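Local atomic coordinates of guanidinopropionase (Pseudomonas aeruginosa, PDB entry 3NIQ), a protein that hydrolyses 3-guanidinopropanoate to beta-alanine and urea with the help of two manganese ions per subunit, working as a homohexamer of the arginase family. Residues H5-D10 with P79-R84; S66-V71 with G299-F304; S75-Y80 with L307-E312. One frame throughout, in Å; residues are numbered along the deposited sequence.

Interaction 1: residues H5-D10 with P79-R84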
ATOM      1  N   HIS A   5      16.424 -11.765  36.459  1.00 33.76           N
ATOM      2  CA  HIS A   5      16.779 -11.556  35.054  1.00 31.33           C
ATOM      3  C   HIS A   5      15.928 -10.412  34.509  1.00 30.83           C
ATOM      4  O   HIS A   5      14.838 -10.171  35.015  1.00 30.93           O
ATOM      5  CB  HIS A   5      16.524 -12.832  34.258  1.00 30.45           C
ATOM      6  CG  HIS A   5      17.399 -13.982  34.660  1.00 29.46           C
ATOM      7  ND1 HIS A   5      17.405 -15.184  33.983  1.00 29.88           N
ATOM      8  CD2 HIS A   5      18.311 -14.109  35.658  1.00 29.07           C
ATOM      9  CE1 HIS A   5      18.278 -16.004  34.547  1.00 32.02           C
ATOM     10  NE2 HIS A   5      18.837 -15.378  35.569  1.00 31.88           N
ATOM     11  N   PRO A   6      16.423  -9.684  33.491  1.00 29.68           N
ATOM     12  CA  PRO A   6      15.505  -8.747  32.821  1.00 28.03           C
ATOM     13  C   PRO A   6      14.293  -9.505  32.278  1.00 27.76           C
ATOM     14  O   PRO A   6      14.403 -10.680  31.940  1.00 27.26           O
ATOM     15  CB  PRO A   6      16.350  -8.192  31.671  1.00 27.14           C
ATOM     16  CG  PRO A   6      17.778  -8.318  32.176  1.00 28.01           C
ATOM     17  CD  PRO A   6      17.785  -9.638  32.918  1.00 29.26           C
ATOM     18  N   GLN A   7      13.137  -8.854  32.262  1.00 26.50           N
ATOM     19  CA  GLN A   7      11.927  -9.462  31.733  1.00 26.92           C
ATOM     20  C   GLN A   7      11.274  -8.431  30.809  1.00 25.75           C
ATOM     21  O   GLN A   7      11.406  -7.226  31.043  1.00 26.46           O
ATOM     22  CB  GLN A   7      10.935  -9.843  32.859  1.00 27.16           C
ATOM     23  CG  GLN A   7      11.403 -10.929  33.859  1.00 28.45           C
ATOM     24  CD  GLN A   7      11.480 -12.333  33.271  1.00 28.94           C
ATOM     25  OE1 GLN A   7      10.710 -12.707  32.394  1.00 31.50           O
ATOM     26  NE2 GLN A   7      12.415 -13.121  33.771  1.00 29.37           N
ATOM     27  N   PRO A   8      10.571  -8.902  29.766  1.00 24.85           N
ATOM     28  CA  PRO A   8       9.820  -8.018  28.875  1.00 25.87           C
ATOM     29  C   PRO A   8       8.760  -7.264  29.666  1.00 26.77           C
ATOM     30  O   PRO A   8       8.367  -7.735  30.730  1.00 26.95           O
ATOM     31  CB  PRO A   8       9.099  -8.993  27.925  1.00 26.00           C
ATOM     32  CG  PRO A   8       9.845 -10.277  28.024  1.00 26.29           C
ATOM     33  CD  PRO A   8      10.374 -10.328  29.430  1.00 25.66           C
ATOM     34  N   LEU A   9       8.279  -6.134  29.147  1.00 27.09           N
ATOM     35  CA  LEU A   9       7.130  -5.461  29.755  1.00 27.97           C
ATOM     36  C   LEU A   9       5.983  -6.461  29.946  1.00 29.04           C
ATOM     37  O   LEU A   9       5.702  -7.279  29.069  1.00 27.71           O
ATOM     38  CB  LEU A   9       6.676  -4.259  28.911  1.00 27.03           C
ATOM     39  CG  LEU A   9       7.606  -3.038  28.792  1.00 27.63           C
ATOM     40  CD1 LEU A   9       7.065  -1.982  27.790  1.00 22.00           C
ATOM     41  CD2 LEU A   9       7.865  -2.394  30.153  1.00 27.30           C
ATOM     42  N   ASP A  10       5.336  -6.416  31.104  1.00 30.60           N
ATOM     43  CA  ASP A  10       4.243  -7.343  31.386  1.00 32.25           C
ATOM     44  C   ASP A  10       2.966  -6.988  30.592  1.00 32.40           C
ATOM     45  O   ASP A  10       2.332  -5.956  30.850  1.00 31.46           O
ATOM     46  CB  ASP A  10       3.960  -7.366  32.888  1.00 33.38           C
ATOM     47  CG  ASP A  10       3.068  -8.528  33.305  1.00 36.03           C
ATOM     48  OD1 ASP A  10       2.663  -9.358  32.453  1.00 38.48           O
ATOM     49  OD2 ASP A  10       2.783  -8.604  34.516  1.00 40.80           O
ATOM     50  N   PRO A  79      13.091 -18.212  27.738  1.00 25.71           N
ATOM     51  CA  PRO A  79      14.456 -17.694  27.603  1.00 25.80           C
ATOM     52  C   PRO A  79      14.869 -16.706  28.696  1.00 26.20           C
ATOM     53  O   PRO A  79      16.006 -16.755  29.175  1.00 26.77           O
ATOM     54  CB  PRO A  79      14.449 -17.004  26.231  1.00 25.16           C
ATOM     55  CG  PRO A  79      13.018 -16.739  25.929  1.00 24.04           C
ATOM     56  CD  PRO A  79      12.267 -17.890  26.558  1.00 24.80           C
ATOM     57  N   TYR A  80      13.960 -15.820  29.074  1.00 25.90           N
ATOM     58  CA  TYR A  80      14.283 -14.765  30.012  1.00 27.01           C
ATOM     59  C   TYR A  80      14.441 -15.280  31.439  1.00 27.65           C
ATOM     60  O   TYR A  80      15.101 -14.625  32.236  1.00 28.14           O
ATOM     61  CB  TYR A  80      13.250 -13.642  29.936  1.00 26.62           C
ATOM     62  CG  TYR A  80      12.896 -13.315  28.505  1.00 26.53           C
ATOM     63  CD1 TYR A  80      13.861 -12.817  27.615  1.00 25.30           C
ATOM     64  CD2 TYR A  80      11.606 -13.526  28.029  1.00 24.81           C
ATOM     65  CE1 TYR A  80      13.524 -12.534  26.284  1.00 27.21           C
ATOM     66  CE2 TYR A  80      11.274 -13.260  26.718  1.00 25.86           C
ATOM     67  CZ  TYR A  80      12.233 -12.769  25.850  1.00 26.96           C
ATOM     68  OH  TYR A  80      11.892 -12.514  24.549  1.00 26.22           O
ATOM     69  N   ASP A  81      13.825 -16.427  31.750  1.00 28.35           N
ATOM     70  CA  ASP A  81      14.032 -17.097  33.045  1.00 29.51           C
ATOM     71  C   ASP A  81      15.331 -17.878  33.032  1.00 29.22           C
ATOM     72  O   ASP A  81      16.073 -17.850  34.014  1.00 30.15           O
ATOM     73  CB  ASP A  81      12.869 -18.028  33.421  1.00 30.44           C
ATOM     74  CG  ASP A  81      11.585 -17.269  33.745  1.00 31.88           C
ATOM     75  OD1 ASP A  81      11.661 -16.108  34.182  1.00 32.44           O
ATOM     76  OD2 ASP A  81      10.498 -17.843  33.559  1.00 36.05           O
ATOM     77  N   LEU A  82      15.621 -18.531  31.905  1.00 27.79           N
ATOM     78  CA  LEU A  82      16.857 -19.297  31.756  1.00 27.94           C
ATOM     79  C   LEU A  82      18.111 -18.450  31.911  1.00 27.26           C
ATOM     80  O   LEU A  82      19.022 -18.834  32.633  1.00 28.09           O
ATOM     81  CB  LEU A  82      16.913 -20.027  30.409  1.00 27.59           C
ATOM     82  CG  LEU A  82      16.214 -21.359  30.305  1.00 30.34           C
ATOM     83  CD1 LEU A  82      16.659 -22.035  29.003  1.00 30.79           C
ATOM     84  CD2 LEU A  82      16.572 -22.224  31.536  1.00 33.05           C
ATOM     85  N   VAL A  83      18.162 -17.307  31.229  1.00 25.61           N
ATOM     86  CA  VAL A  83      19.379 -16.472  31.219  1.00 23.81           C
ATOM     87  C   VAL A  83      19.021 -14.997  31.151  1.00 23.51           C
ATOM     88  O   VAL A  83      17.842 -14.645  31.001  1.00 23.26           O
ATOM     89  CB  VAL A  83      20.312 -16.815  30.012  1.00 23.96           C
ATOM     90  CG1 VAL A  83      20.606 -18.309  29.964  1.00 23.03           C
ATOM     91  CG2 VAL A  83      19.686 -16.353  28.689  1.00 21.81           C
ATOM     92  N   ARG A  84      20.027 -14.135  31.272  1.00 23.37           N
ATOM     93  CA  ARG A  84      19.823 -12.701  31.167  1.00 24.05           C
ATOM     94  C   ARG A  84      19.870 -12.232  29.709  1.00 23.97           C
ATOM     95  O   ARG A  84      20.906 -12.354  29.029  1.00 23.61           O
ATOM     96  CB  ARG A  84      20.864 -11.958  31.995  1.00 24.47           C
ATOM     97  CG  ARG A  84      20.850 -12.334  33.493  1.00 27.69           C
ATOM     98  CD  ARG A  84      22.013 -11.668  34.232  1.00 30.58           C
ATOM     99  NE  ARG A  84      22.020 -10.230  33.956  1.00 36.27           N
ATOM    100  CZ  ARG A  84      21.360  -9.312  34.663  1.00 37.58           C
ATOM    101  NH1 ARG A  84      20.641  -9.671  35.727  1.00 37.26           N
ATOM    102  NH2 ARG A  84      21.441  -8.026  34.315  1.00 34.49           N
TER
HETATM  103  O   HOH W   1      16.407 -12.121  30.827  1.00 26.27           O
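With chi1 at -65°, H5 holds CG beside its own backbone N, and its imidazole reaches the C-terminal end of the short helix 79-82; Q7, bent at chi2 (-71°), brings its amide to the same turn. Here the irregular N-terminal segment packs on the one-turn helix 79-82, just before strand 85-90 of the arginase-family alpha/beta fold, and H5 hydrogen-bonds to a main-chain carbonyl there; V83 is the first residue to leave helical geometry. H5 ND1 donates to Y80 O over 2.9 Å. The N-H...O angle is 137°; the carbonyl oxygen lies close to the ring plane, whereas ND1 stands above the carbonyl plane. R84 CG sits over one face of the H5 ring, a CH-pi contact 4.1 Å from the centroid, while P6 CD lies over the R84 guanidinium, whose NE is hydrogen-bonded to A34 O. Farther along, P8 CG lies over a face of the Y80 ring, 4.0 Å from its centroid. Water 1 is hydrogen-bonded to P6 O and V83 O and so bridges the two backbones. Q7 NE2 completes the polar set with a weak hydrogen bond to D81 OD1 at 3.1 Å.

Interaction 2: residues S66-V71 with G299-F304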
ATOM      1  N   SER A  66       7.193  -6.738  19.637  1.00 20.37           N
ATOM      2  CA  SER A  66       6.183  -6.536  20.685  1.00 20.65           C
ATOM      3  C   SER A  66       5.142  -7.647  20.722  1.00 20.65           C
ATOM      4  O   SER A  66       4.479  -7.829  21.740  1.00 20.18           O
ATOM      5  CB  SER A  66       5.445  -5.215  20.435  1.00 20.35           C
ATOM      6  OG  SER A  66       6.245  -4.170  20.912  1.00 26.27           O
ATOM      7  N   LEU A  67       4.980  -8.379  19.617  1.00 19.72           N
ATOM      8  CA  LEU A  67       3.948  -9.433  19.564  1.00 19.30           C
ATOM      9  C   LEU A  67       4.414 -10.747  20.171  1.00 21.32           C
ATOM     10  O   LEU A  67       3.595 -11.655  20.388  1.00 20.35           O
ATOM     11  CB  LEU A  67       3.478  -9.677  18.122  1.00 19.73           C
ATOM     12  CG  LEU A  67       3.013  -8.472  17.304  1.00 21.15           C
ATOM     13  CD1 LEU A  67       2.344  -8.918  16.012  1.00 21.62           C
ATOM     14  CD2 LEU A  67       2.050  -7.611  18.128  1.00 25.32           C
ATOM     15  N   MET A  68       5.721 -10.856  20.431  1.00 21.42           N
ATOM     16  CA  MET A  68       6.281 -12.090  20.986  1.00 22.53           C
ATOM     17  C   MET A  68       5.940 -12.223  22.463  1.00 23.94           C
ATOM     18  O   MET A  68       5.898 -11.223  23.195  1.00 23.08           O
ATOM     19  CB  MET A  68       7.789 -12.131  20.810  1.00 20.84           C
ATOM     20  CG  MET A  68       8.272 -12.134  19.331  1.00 23.79           C
ATOM     21  SD  MET A  68       7.712 -13.610  18.475  1.00 26.34           S
ATOM     22  CE  MET A  68       6.258 -13.040  17.579  1.00 23.12           C
ATOM     23  N   ARG A  69       5.707 -13.462  22.896  1.00 25.28           N
ATOM     24  CA  ARG A  69       5.360 -13.726  24.290  1.00 26.80           C
ATOM     25  C   ARG A  69       6.557 -14.341  25.039  1.00 28.49           C
ATOM     26  O   ARG A  69       7.676 -14.383  24.506  1.00 29.85           O
ATOM     27  CB  ARG A  69       4.067 -14.563  24.357  1.00 27.29           C
ATOM     28  CG  ARG A  69       2.920 -13.877  23.593  1.00 26.32           C
ATOM     29  CD  ARG A  69       1.540 -14.499  23.804  1.00 27.22           C
ATOM     30  NE  ARG A  69       0.534 -13.917  22.896  1.00 25.83           N
ATOM     31  CZ  ARG A  69       0.406 -14.265  21.612  1.00 28.41           C
ATOM     32  NH1 ARG A  69       1.214 -15.191  21.092  1.00 26.70           N
ATOM     33  NH2 ARG A  69      -0.536 -13.710  20.842  1.00 26.00           N
ATOM     34  N   LYS A  70       6.346 -14.801  26.267  1.00 28.95           N
ATOM     35  CA  LYS A  70       7.466 -15.182  27.121  1.00 28.48           C
ATOM     36  C   LYS A  70       7.942 -16.621  26.964  1.00 27.60           C
ATOM     37  O   LYS A  70       9.073 -16.947  27.330  1.00 27.13           O
ATOM     38  CB  LYS A  70       7.129 -14.906  28.588  1.00 29.81           C
ATOM     39  CG  LYS A  70       7.013 -13.414  28.925  1.00 33.89           C
ATOM     40  CD  LYS A  70       6.990 -13.139  30.437  1.00 38.78           C
ATOM     41  CE  LYS A  70       5.749 -13.695  31.124  1.00 41.60           C
ATOM     42  NZ  LYS A  70       5.482 -12.947  32.402  1.00 44.20           N
ATOM     43  N   VAL A  71       7.090 -17.490  26.440  1.00 26.94           N
ATOM     44  CA  VAL A  71       7.403 -18.915  26.452  1.00 27.48           C
ATOM     45  C   VAL A  71       7.133 -19.584  25.108  1.00 27.23           C
ATOM     46  O   VAL A  71       6.082 -19.375  24.498  1.00 27.79           O
ATOM     47  CB  VAL A  71       6.640 -19.656  27.592  1.00 28.06           C
ATOM     48  CG1 VAL A  71       6.921 -21.155  27.559  1.00 25.76           C
ATOM     49  CG2 VAL A  71       7.009 -19.069  28.962  1.00 29.77           C
ATOM     50  N   GLY A 299      10.733 -11.742  10.909  1.00 17.51           N
ATOM     51  CA  GLY A 299      12.055 -11.536  11.502  1.00 16.68           C
ATOM     52  C   GLY A 299      12.002 -11.625  13.022  1.00 17.58           C
ATOM     53  O   GLY A 299      12.776 -12.355  13.621  1.00 17.19           O
ATOM     54  N   ALA A 300      11.072 -10.890  13.639  1.00 16.79           N
ATOM     55  CA  ALA A 300      10.911 -10.925  15.087  1.00 16.74           C
ATOM     56  C   ALA A 300      10.633 -12.335  15.584  1.00 16.72           C
ATOM     57  O   ALA A 300      11.161 -12.752  16.621  1.00 17.56           O
ATOM     58  CB  ALA A 300       9.787  -9.951  15.545  1.00 17.39           C
ATOM     59  N   THR A 301       9.830 -13.089  14.850  1.00 16.41           N
ATOM     60  CA  THR A 301       9.494 -14.439  15.301  1.00 16.14           C
ATOM     61  C   THR A 301      10.691 -15.400  15.183  1.00 16.68           C
ATOM     62  O   THR A 301      11.001 -16.118  16.119  1.00 16.28           O
ATOM     63  CB  THR A 301       8.289 -15.023  14.539  1.00 17.24           C
ATOM     64  OG1 THR A 301       7.206 -14.087  14.548  1.00 17.62           O
ATOM     65  CG2 THR A 301       7.812 -16.312  15.236  1.00 15.89           C
ATOM     66  N   MET A 302      11.382 -15.394  14.047  1.00 15.63           N
ATOM     67  CA  MET A 302      12.596 -16.214  13.922  1.00 15.82           C
ATOM     68  C   MET A 302      13.643 -15.799  14.977  1.00 15.58           C
ATOM     69  O   MET A 302      14.326 -16.645  15.560  1.00 16.68           O
ATOM     70  CB  MET A 302      13.153 -16.126  12.503  1.00 16.04           C
ATOM     71  CG  MET A 302      12.166 -16.600  11.425  1.00 16.88           C
ATOM     72  SD  MET A 302      11.557 -18.281  11.728  1.00 18.84           S
ATOM     73  CE  MET A 302      13.089 -19.185  11.975  1.00 17.29           C
ATOM     74  N   MET A 303      13.712 -14.507  15.269  1.00 16.09           N
ATOM     75  CA  MET A 303      14.596 -14.018  16.318  1.00 16.44           C
ATOM     76  C   MET A 303      14.247 -14.710  17.641  1.00 16.81           C
ATOM     77  O   MET A 303      15.130 -15.235  18.336  1.00 16.09           O
ATOM     78  CB  MET A 303      14.434 -12.502  16.472  1.00 17.50           C
ATOM     79  CG  MET A 303      15.442 -11.867  17.453  1.00 17.35           C
ATOM     80  SD  MET A 303      15.284 -10.089  17.548  1.00 20.04           S
ATOM     81  CE  MET A 303      16.875  -9.670  18.275  1.00 19.84           C
ATOM     82  N   PHE A 304      12.956 -14.719  17.979  1.00 17.46           N
ATOM     83  CA  PHE A 304      12.511 -15.434  19.176  1.00 19.02           C
ATOM     84  C   PHE A 304      12.824 -16.936  19.121  1.00 19.41           C
ATOM     85  O   PHE A 304      13.271 -17.507  20.120  1.00 21.11           O
ATOM     86  CB  PHE A 304      11.020 -15.218  19.430  1.00 19.38           C
ATOM     87  CG  PHE A 304      10.542 -15.847  20.712  1.00 19.97           C
ATOM     88  CD1 PHE A 304      10.827 -15.259  21.937  1.00 20.45           C
ATOM     89  CD2 PHE A 304       9.829 -17.037  20.697  1.00 22.34           C
ATOM     90  CE1 PHE A 304      10.419 -15.841  23.126  1.00 20.52           C
ATOM     91  CE2 PHE A 304       9.400 -17.626  21.916  1.00 21.26           C
ATOM     92  CZ  PHE A 304       9.692 -17.019  23.102  1.00 21.46           C
TER
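Dispersion and sulfur-aromatic contacts, rather than cross-segment hydrogen bonds, join the irregular segment 66-71 to helix 294-317, the C-terminal helix of the arginase-family alpha/beta fold; the motif is a Met-aromatic pair. M68 points its CB toward the helix, and bends at chi2 and chi3 (99°) lay its thioether along one helical turn. SD comes 3.8 Å from F304 CB and lies 5.1 Å from the centroid of the F304 ring. The sulfur is 43° off the ring normal, so it approaches obliquely, near the root of the phenyl group. F304 has CG anti to its backbone N (chi1 -175°), which extends the ring from the helix along the passing backbone of R69, K70 and V71, the carbonyl carbon of V71 lying at the ring edge.

Polar atoms meet this apolar surface without bonding across it. R69 O approaches the far end of the phenyl ring, 3.4 Å from F304 CE1. The R69 side chain turns away from the helix to form a salt bridge with E256 of a neighbouring subunit and a hydrogen bond to S191 O of the same neighbouring subunit; the segment thus also takes part in the hexamer interface. T301 OG1 is hydrogen-bonded to L297 O of its own helix, and on that hydroxyl oxygen rests the methyl tip of the thioether, M68 CE to T301 OG1 being 3.3 Å.

Interaction 3: residues S75-Y80 with L307-E312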
ATOM      1  N   SER A  75       8.727 -26.117  22.718  1.00 26.18           N
ATOM      2  CA  SER A  75       9.847 -26.497  23.562  1.00 27.03           C
ATOM      3  C   SER A  75       9.611 -26.125  25.033  1.00 27.10           C
ATOM      4  O   SER A  75      10.199 -26.712  25.933  1.00 26.12           O
ATOM      5  CB  SER A  75      11.122 -25.851  23.030  1.00 26.00           C
ATOM      6  OG  SER A  75      11.103 -24.447  23.224  1.00 26.22           O
ATOM      7  N   ARG A  76       8.737 -25.151  25.258  1.00 28.04           N
ATOM      8  CA  ARG A  76       8.444 -24.635  26.597  1.00 28.86           C
ATOM      9  C   ARG A  76       9.672 -23.963  27.224  1.00 28.48           C
ATOM     10  O   ARG A  76       9.713 -23.710  28.424  1.00 28.92           O
ATOM     11  CB  ARG A  76       7.831 -25.733  27.486  1.00 29.96           C
ATOM     12  CG  ARG A  76       6.490 -26.247  26.947  1.00 34.29           C
ATOM     13  CD  ARG A  76       6.023 -27.487  27.691  1.00 45.30           C
ATOM     14  NE  ARG A  76       4.682 -27.924  27.281  1.00 57.48           N
ATOM     15  CZ  ARG A  76       3.546 -27.588  27.894  1.00 57.10           C
ATOM     16  NH1 ARG A  76       3.555 -26.790  28.960  1.00 52.62           N
ATOM     17  NH2 ARG A  76       2.389 -28.052  27.439  1.00 54.23           N
ATOM     18  N   ILE A  77      10.664 -23.653  26.391  1.00 26.85           N
ATOM     19  CA  ILE A  77      11.765 -22.798  26.821  1.00 25.81           C
ATOM     20  C   ILE A  77      11.223 -21.424  27.192  1.00 26.03           C
ATOM     21  O   ILE A  77      10.402 -20.850  26.470  1.00 25.82           O
ATOM     22  CB  ILE A  77      12.850 -22.668  25.740  1.00 25.61           C
ATOM     23  CG1 ILE A  77      13.432 -24.058  25.425  1.00 26.65           C
ATOM     24  CG2 ILE A  77      13.939 -21.672  26.191  1.00 23.06           C
ATOM     25  CD1 ILE A  77      14.295 -24.158  24.140  1.00 25.43           C
ATOM     26  N   ALA A  78      11.657 -20.920  28.343  1.00 24.74           N
ATOM     27  CA  ALA A  78      11.320 -19.578  28.772  1.00 25.71           C
ATOM     28  C   ALA A  78      12.661 -18.839  28.859  1.00 25.83           C
ATOM     29  O   ALA A  78      13.311 -18.854  29.907  1.00 26.26           O
ATOM     30  CB  ALA A  78      10.608 -19.617  30.134  1.00 26.71           C
ATOM     31  N   PRO A  79      13.091 -18.212  27.738  1.00 25.71           N
ATOM     32  CA  PRO A  79      14.456 -17.694  27.603  1.00 25.80           C
ATOM     33  C   PRO A  79      14.869 -16.706  28.696  1.00 26.20           C
ATOM     34  O   PRO A  79      16.006 -16.755  29.175  1.00 26.77           O
ATOM     35  CB  PRO A  79      14.449 -17.004  26.231  1.00 25.16           C
ATOM     36  CG  PRO A  79      13.018 -16.739  25.929  1.00 24.04           C
ATOM     37  CD  PRO A  79      12.267 -17.890  26.558  1.00 24.80           C
ATOM     38  N   TYR A  80      13.960 -15.820  29.074  1.00 25.90           N
ATOM     39  CA  TYR A  80      14.283 -14.765  30.012  1.00 27.01           C
ATOM     40  C   TYR A  80      14.441 -15.280  31.439  1.00 27.65           C
ATOM     41  O   TYR A  80      15.101 -14.625  32.236  1.00 28.14           O
ATOM     42  CB  TYR A  80      13.250 -13.642  29.936  1.00 26.62           C
ATOM     43  CG  TYR A  80      12.896 -13.315  28.505  1.00 26.53           C
ATOM     44  CD1 TYR A  80      13.861 -12.817  27.615  1.00 25.30           C
ATOM     45  CD2 TYR A  80      11.606 -13.526  28.029  1.00 24.81           C
ATOM     46  CE1 TYR A  80      13.524 -12.534  26.284  1.00 27.21           C
ATOM     47  CE2 TYR A  80      11.274 -13.260  26.718  1.00 25.86           C
ATOM     48  CZ  TYR A  80      12.233 -12.769  25.850  1.00 26.96           C
ATOM     49  OH  TYR A  80      11.892 -12.514  24.549  1.00 26.22           O
ATOM     50  N   LEU A 307      16.407 -17.184  19.850  1.00 18.42           N
ATOM     51  CA  LEU A 307      16.690 -16.772  21.217  1.00 18.89           C
ATOM     52  C   LEU A 307      16.529 -17.952  22.173  1.00 18.91           C
ATOM     53  O   LEU A 307      17.335 -18.154  23.075  1.00 19.39           O
ATOM     54  CB  LEU A 307      15.768 -15.621  21.649  1.00 16.96           C
ATOM     55  CG  LEU A 307      15.695 -15.283  23.144  1.00 19.72           C
ATOM     56  CD1 LEU A 307      17.079 -14.942  23.715  1.00 20.57           C
ATOM     57  CD2 LEU A 307      14.739 -14.118  23.400  1.00 18.22           C
ATOM     58  N   CYS A 308      15.474 -18.720  21.975  1.00 19.51           N
ATOM     59  CA  CYS A 308      15.204 -19.841  22.860  1.00 20.80           C
ATOM     60  C   CYS A 308      16.369 -20.816  22.845  1.00 20.80           C
ATOM     61  O   CYS A 308      16.748 -21.350  23.886  1.00 20.71           O
ATOM     62  CB  CYS A 308      13.896 -20.536  22.483  1.00 20.26           C
ATOM     63  SG  CYS A 308      12.441 -19.498  22.853  1.00 22.52           S
ATOM     64  N   LEU A 309      16.942 -21.039  21.670  1.00 21.47           N
ATOM     65  CA  LEU A 309      18.061 -21.972  21.548  1.00 21.59           C
ATOM     66  C   LEU A 309      19.359 -21.402  22.085  1.00 21.62           C
ATOM     67  O   LEU A 309      20.132 -22.115  22.725  1.00 22.74           O
ATOM     68  CB  LEU A 309      18.234 -22.428  20.104  1.00 21.95           C
ATOM     69  CG  LEU A 309      17.007 -23.031  19.427  1.00 24.99           C
ATOM     70  CD1 LEU A 309      17.381 -23.555  18.051  1.00 26.46           C
ATOM     71  CD2 LEU A 309      16.395 -24.146  20.296  1.00 25.91           C
ATOM     72  N   LEU A 310      19.597 -20.117  21.850  1.00 20.68           N
ATOM     73  CA  LEU A 310      20.783 -19.486  22.410  1.00 20.85           C
ATOM     74  C   LEU A 310      20.711 -19.406  23.936  1.00 21.58           C
ATOM     75  O   LEU A 310      21.726 -19.554  24.613  1.00 21.63           O
ATOM     76  CB  LEU A 310      20.984 -18.076  21.850  1.00 20.44           C
ATOM     77  CG  LEU A 310      21.296 -17.970  20.358  1.00 21.75           C
ATOM     78  CD1 LEU A 310      21.144 -16.510  19.917  1.00 21.71           C
ATOM     79  CD2 LEU A 310      22.741 -18.449  20.103  1.00 23.90           C
ATOM     80  N   ALA A 311      19.529 -19.131  24.471  1.00 21.51           N
ATOM     81  CA  ALA A 311      19.347 -19.153  25.920  1.00 22.46           C
ATOM     82  C   ALA A 311      19.833 -20.487  26.498  1.00 23.42           C
ATOM     83  O   ALA A 311      20.560 -20.492  27.490  1.00 23.93           O
ATOM     84  CB  ALA A 311      17.885 -18.908  26.292  1.00 22.06           C
ATOM     85  N   GLU A 312      19.438 -21.603  25.885  1.00 24.49           N
ATOM     86  CA  GLU A 312      19.864 -22.922  26.363  1.00 26.20           C
ATOM     87  C   GLU A 312      21.384 -23.094  26.291  1.00 27.09           C
ATOM     88  O   GLU A 312      21.987 -23.621  27.216  1.00 25.90           O
ATOM     89  CB  GLU A 312      19.171 -24.055  25.610  1.00 27.02           C
ATOM     90  CG  GLU A 312      17.695 -24.227  25.961  1.00 28.37           C
ATOM     91  CD  GLU A 312      17.163 -25.610  25.637  1.00 28.50           C
ATOM     92  OE1 GLU A 312      16.369 -26.130  26.442  1.00 31.49           O
ATOM     93  OE2 GLU A 312      17.500 -26.172  24.567  1.00 28.32           O
TER
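I77 carries much of this apolar contact, mainly against C308 and E312. From CB, 4.0 Å from C308 CB, the side chain splits. CG2, anti to the backbone N, turns to the backbone of the helix and meets C308 O at 3.6 Å. CG1, beside the backbone N (chi1 -61°), passes E312 OE1, and the chain then extends (chi2 166°) to CD1. This terminal methyl lies 3.5 Å from E312 CD, with L309 CD2 a looser neighbour of CD1 at 4.4 Å. E312 crosses I77 at about a right angle; its carboxylate rests against the aliphatic tip while forming a salt bridge with R273 through OE1.

Before I77, S75 OG accepts a hydrogen bond from I77 N, 3.3 Å long and with an N-H...O angle of 165°, the ST turn that fixes the backbone leading to isoleucine. After it, the pyrrolidine of P79 packs by CB on L307 CG, 3.7 Å away, and on A311 CB, while its CD faces C308 SG. L307, with CG anti to the backbone N, sends CD2 obliquely to the Y80 ring, 3.5 Å from Y80 CE1. Contacts at 307, 308, 311 and 312 lie on one stripe of the helix. A loop and the first turn of helix 79-82 pack here against helix 294-317, which also packs on strands 118-123 and 277-283, in the outer helical layer of the arginase-family alpha/beta fold.

From the N terminus, interaction 1 closes the first loop, returning the arm 5-10 to helix 79-82 across strand 37-42 and helix 57-64. Segment 66-71 lies inside that loop and leaves it to meet residues 299-304, so interactions 1 and 2 cross. Interaction 3 starts at 75-80, sharing P79 and Y80 with interaction 1, and ends on 307-312; it crosses interaction 2 as well. Both long closures span most of the parallel sheet before reaching helix 294-317. The contacts adjoin: P79 CD lies 3.4 Å from K70 O, and V83 CG1 lies 3.3 Å from A311 O. Together they tie the N-terminal arm, the 66-80 connection and the C-terminal helix.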